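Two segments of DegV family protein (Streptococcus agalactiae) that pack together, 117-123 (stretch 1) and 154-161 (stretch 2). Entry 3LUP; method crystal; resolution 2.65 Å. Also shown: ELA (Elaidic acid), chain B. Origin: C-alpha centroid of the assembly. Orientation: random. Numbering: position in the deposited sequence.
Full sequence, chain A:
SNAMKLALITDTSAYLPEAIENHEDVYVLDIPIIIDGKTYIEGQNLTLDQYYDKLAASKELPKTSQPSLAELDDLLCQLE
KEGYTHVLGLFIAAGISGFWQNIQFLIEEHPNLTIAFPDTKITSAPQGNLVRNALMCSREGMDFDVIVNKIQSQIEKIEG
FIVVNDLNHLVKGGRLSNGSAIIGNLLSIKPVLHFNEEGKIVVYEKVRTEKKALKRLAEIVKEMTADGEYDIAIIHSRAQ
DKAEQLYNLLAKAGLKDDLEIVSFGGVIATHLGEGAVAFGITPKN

Stretch 1 117-123: FPDTKIT
Stretch 2 154-161: QIEKIEGF

This is a small, mainly apolar contact, with one long salt bridge at its exposed edge and no hydrogen bond between the stretches. It buries 324 Å², both sides summed.

Stretch 1 has no regular helix or strand. Lys 121 takes a left-handed backbone turn (phi/psi 60/17), and Ile 122 and Thr 123 are extended. Two side chains brace this turn. Lys 121 N donates to Asp 119 OD1 at 3.1 Å, with Asp 119 chi1 t. Ile 122 N makes a weak bond to Thr 120 OG1 at 3.5 Å, with Thr 120 chi1 p.

Stretch 2 leaves a helix and enters a strand at Glu 159. Lys 157 N (3.0 Å) and Ile 158 N (3.2 Å) both donate to Gln 154 O. Ile 158, at -57/143, turns the chain into the strand.

In register, Thr 120 CA lies 5.8 Å from Ile 155 CA, and Ile 122 CA lies 7.2 Å from Gly 160 CA.

Ile 155 (chi1 m, chi2 149°) points toward stretch 1 and has the largest covered area. Ile 155 CD1 is 4.2 Å from Pro 118 CB. Ile 155 CG2 lies 3.4 Å from Asp 119 O and 3.5 Å from Thr 120 O, so the branched side chain fills space against backbone as well as the proline ring.

Ile 122 (chi1 t, chi2 p) forms the second apolar patch. Ile 122 CG1 is 3.8 Å from CG2 of Ile 158 (chi1 m, chi2 t). Ile 122 CD1 reaches Gly 160 CA at 4.1 Å. Glycine suits this place: an ideal CB would sit 2.8 Å from Ile 122 CD1, a clash.

Lys 121 (m, t, t, t) extends fully. Glu 156 starts away from stretch 1, but its m, m rotamer brings its end back. Lys 121 NZ and Glu 156 OE2 are 3.6 Å apart.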

# COMPACT_ATOMS: atom_id res chain seq x y z
N PHE A 117 9.22 12.24 6.19
CA PHE A 117 8.19 11.65 5.35
C PHE A 117 8.83 10.99 4.12
O PHE A 117 8.63 11.46 3.00
CB PHE A 117 7.20 12.72 4.85
CG PHE A 117 6.34 13.35 5.93
CD1 PHE A 117 5.90 12.63 7.04
CD2 PHE A 117 5.94 14.68 5.81
CE1 PHE A 117 5.11 13.23 8.02
CE2 PHE A 117 5.14 15.29 6.78
CZ PHE A 117 4.73 14.57 7.88
N PRO A 118 9.57 9.88 4.32
CA PRO A 118 10.19 9.23 3.14
C PRO A 118 9.14 8.62 2.21
O PRO A 118 8.06 8.19 2.66
CB PRO A 118 11.06 8.12 3.76
CG PRO A 118 10.35 7.79 5.07
CD PRO A 118 9.73 9.07 5.56
N ASP A 119 9.43 8.62 0.91
CA ASP A 119 8.50 8.06 -0.05
C ASP A 119 8.53 6.54 0.09
O ASP A 119 9.56 5.90 -0.14
CB ASP A 119 8.84 8.51 -1.47
CG ASP A 119 7.91 7.91 -2.53
OD1 ASP A 119 6.81 7.41 -2.20
OD2 ASP A 119 8.31 7.95 -3.72
N THR A 120 7.39 5.97 0.45
CA THR A 120 7.33 4.54 0.71
C THR A 120 7.32 3.76 -0.58
O THR A 120 7.72 2.61 -0.59
CB THR A 120 6.12 4.14 1.55
OG1 THR A 120 4.91 4.38 0.80
CG2 THR A 120 6.10 4.92 2.85
N LYS A 121 6.86 4.38 -1.67
CA LYS A 121 6.82 3.75 -2.99
C LYS A 121 5.96 2.49 -3.02
O LYS A 121 6.05 1.66 -3.95
CB LYS A 121 8.22 3.43 -3.50
CG LYS A 121 9.10 4.65 -3.68
CD LYS A 121 10.41 4.21 -4.27
CE LYS A 121 11.40 5.33 -4.36
NZ LYS A 121 12.71 4.73 -4.75
N ILE A 122 5.11 2.34 -2.01
CA ILE A 122 4.25 1.17 -1.92
C ILE A 122 2.94 1.51 -1.20
O ILE A 122 2.62 2.69 -0.99
CB ILE A 122 5.01 -0.05 -1.31
CG1 ILE A 122 4.36 -1.36 -1.74
CG2 ILE A 122 5.29 0.11 0.20
CD1 ILE A 122 4.57 -1.66 -3.25
N THR A 123 2.16 0.49 -0.87
CA THR A 123 0.93 0.68 -0.13
C THR A 123 0.50 -0.67 0.41
O THR A 123 1.27 -1.61 0.38
CB THR A 123 -0.17 1.38 -1.00
OG1 THR A 123 -1.26 1.77 -0.17
CG2 THR A 123 -0.67 0.48 -2.13
N GLN A 154 14.89 -0.38 3.51
CA GLN A 154 13.80 -1.36 3.47
C GLN A 154 12.81 -1.02 2.37
O GLN A 154 12.33 -1.91 1.67
CB GLN A 154 13.05 -1.42 4.80
CG GLN A 154 13.65 -2.40 5.78
CD GLN A 154 12.83 -2.49 7.03
OE1 GLN A 154 11.67 -2.07 7.06
NE2 GLN A 154 13.42 -3.05 8.08
N ILE A 155 12.52 0.26 2.22
CA ILE A 155 11.71 0.74 1.11
C ILE A 155 12.30 0.29 -0.23
O ILE A 155 11.57 0.06 -1.16
CB ILE A 155 11.57 2.28 1.17
CG1 ILE A 155 10.53 2.65 2.23
CG2 ILE A 155 11.21 2.88 -0.20
CD1 ILE A 155 10.78 3.97 2.91
N GLU A 156 13.62 0.13 -0.30
CA GLU A 156 14.30 -0.34 -1.52
C GLU A 156 14.14 -1.82 -1.85
O GLU A 156 14.31 -2.22 -3.00
CB GLU A 156 15.80 -0.01 -1.44
CG GLU A 156 16.10 1.47 -1.25
CD GLU A 156 15.51 2.33 -2.35
OE1 GLU A 156 16.16 2.46 -3.42
OE2 GLU A 156 14.42 2.90 -2.15
N LYS A 157 13.85 -2.65 -0.86
CA LYS A 157 13.77 -4.08 -1.10
C LYS A 157 12.33 -4.53 -1.26
O LYS A 157 12.08 -5.59 -1.81
CB LYS A 157 14.47 -4.89 -0.01
CG LYS A 157 15.90 -4.44 0.34
CD LYS A 157 16.88 -4.45 -0.83
CE LYS A 157 17.47 -5.82 -1.08
NZ LYS A 157 18.46 -5.81 -2.21
N ILE A 158 11.39 -3.72 -0.78
CA ILE A 158 9.96 -3.98 -0.94
C ILE A 158 9.60 -4.13 -2.42
O ILE A 158 10.17 -3.45 -3.28
CB ILE A 158 9.11 -2.87 -0.27
CG1 ILE A 158 9.13 -3.03 1.25
CG2 ILE A 158 7.66 -2.91 -0.74
CD1 ILE A 158 8.90 -1.76 1.99
N GLU A 159 8.67 -5.03 -2.71
CA GLU A 159 8.22 -5.28 -4.07
C GLU A 159 6.72 -5.47 -4.00
O GLU A 159 6.21 -5.99 -3.01
CB GLU A 159 8.84 -6.57 -4.62
CG GLU A 159 10.38 -6.58 -4.70
CD GLU A 159 10.97 -5.61 -5.76
OE1 GLU A 159 10.30 -5.32 -6.80
OE2 GLU A 159 12.11 -5.15 -5.54
N GLY A 160 6.03 -5.07 -5.06
CA GLY A 160 4.59 -5.25 -5.14
C GLY A 160 4.19 -5.60 -6.55
O GLY A 160 4.34 -4.79 -7.46
N PHE A 161 3.69 -6.82 -6.74
CA PHE A 161 3.28 -7.32 -8.04
C PHE A 161 1.78 -7.61 -8.06
O PHE A 161 1.23 -8.05 -7.07
CB PHE A 161 4.09 -8.57 -8.39
CG PHE A 161 5.51 -8.27 -8.83
CD1 PHE A 161 5.89 -8.43 -10.17
CD2 PHE A 161 6.46 -7.82 -7.92
CE1 PHE A 161 7.19 -8.14 -10.60
CE2 PHE A 161 7.77 -7.54 -8.33
CZ PHE A 161 8.13 -7.70 -9.68
CA ELA B . -5.31 10.57 -5.07
C ELA B . -6.07 11.55 -5.97
O ELA B . -6.97 11.19 -6.78
C3 ELA B . -6.20 9.83 -4.07
C4 ELA B . -5.36 9.11 -3.02
C5 ELA B . -5.66 7.60 -2.95
C6 ELA B . -4.84 6.82 -3.99
C7 ELA B . -5.28 5.39 -4.29
C8 ELA B . -4.40 4.79 -5.39
C9 ELA B . -4.15 3.31 -5.16
C10 ELA B . -3.55 2.45 -6.21
C11 ELA B . -3.82 0.95 -6.19
C12 ELA B . -2.55 0.12 -6.34
C13 ELA B . -2.17 -0.63 -5.08
C14 ELA B . -1.46 -1.95 -5.36
C15 ELA B . -1.20 -2.70 -4.04
C16 ELA B . -0.21 -3.86 -4.17
C17 ELA B . 1.03 -3.62 -3.33
C18 ELA B . 1.56 -4.90 -2.69
OXT ELA B . -5.78 12.77 -5.91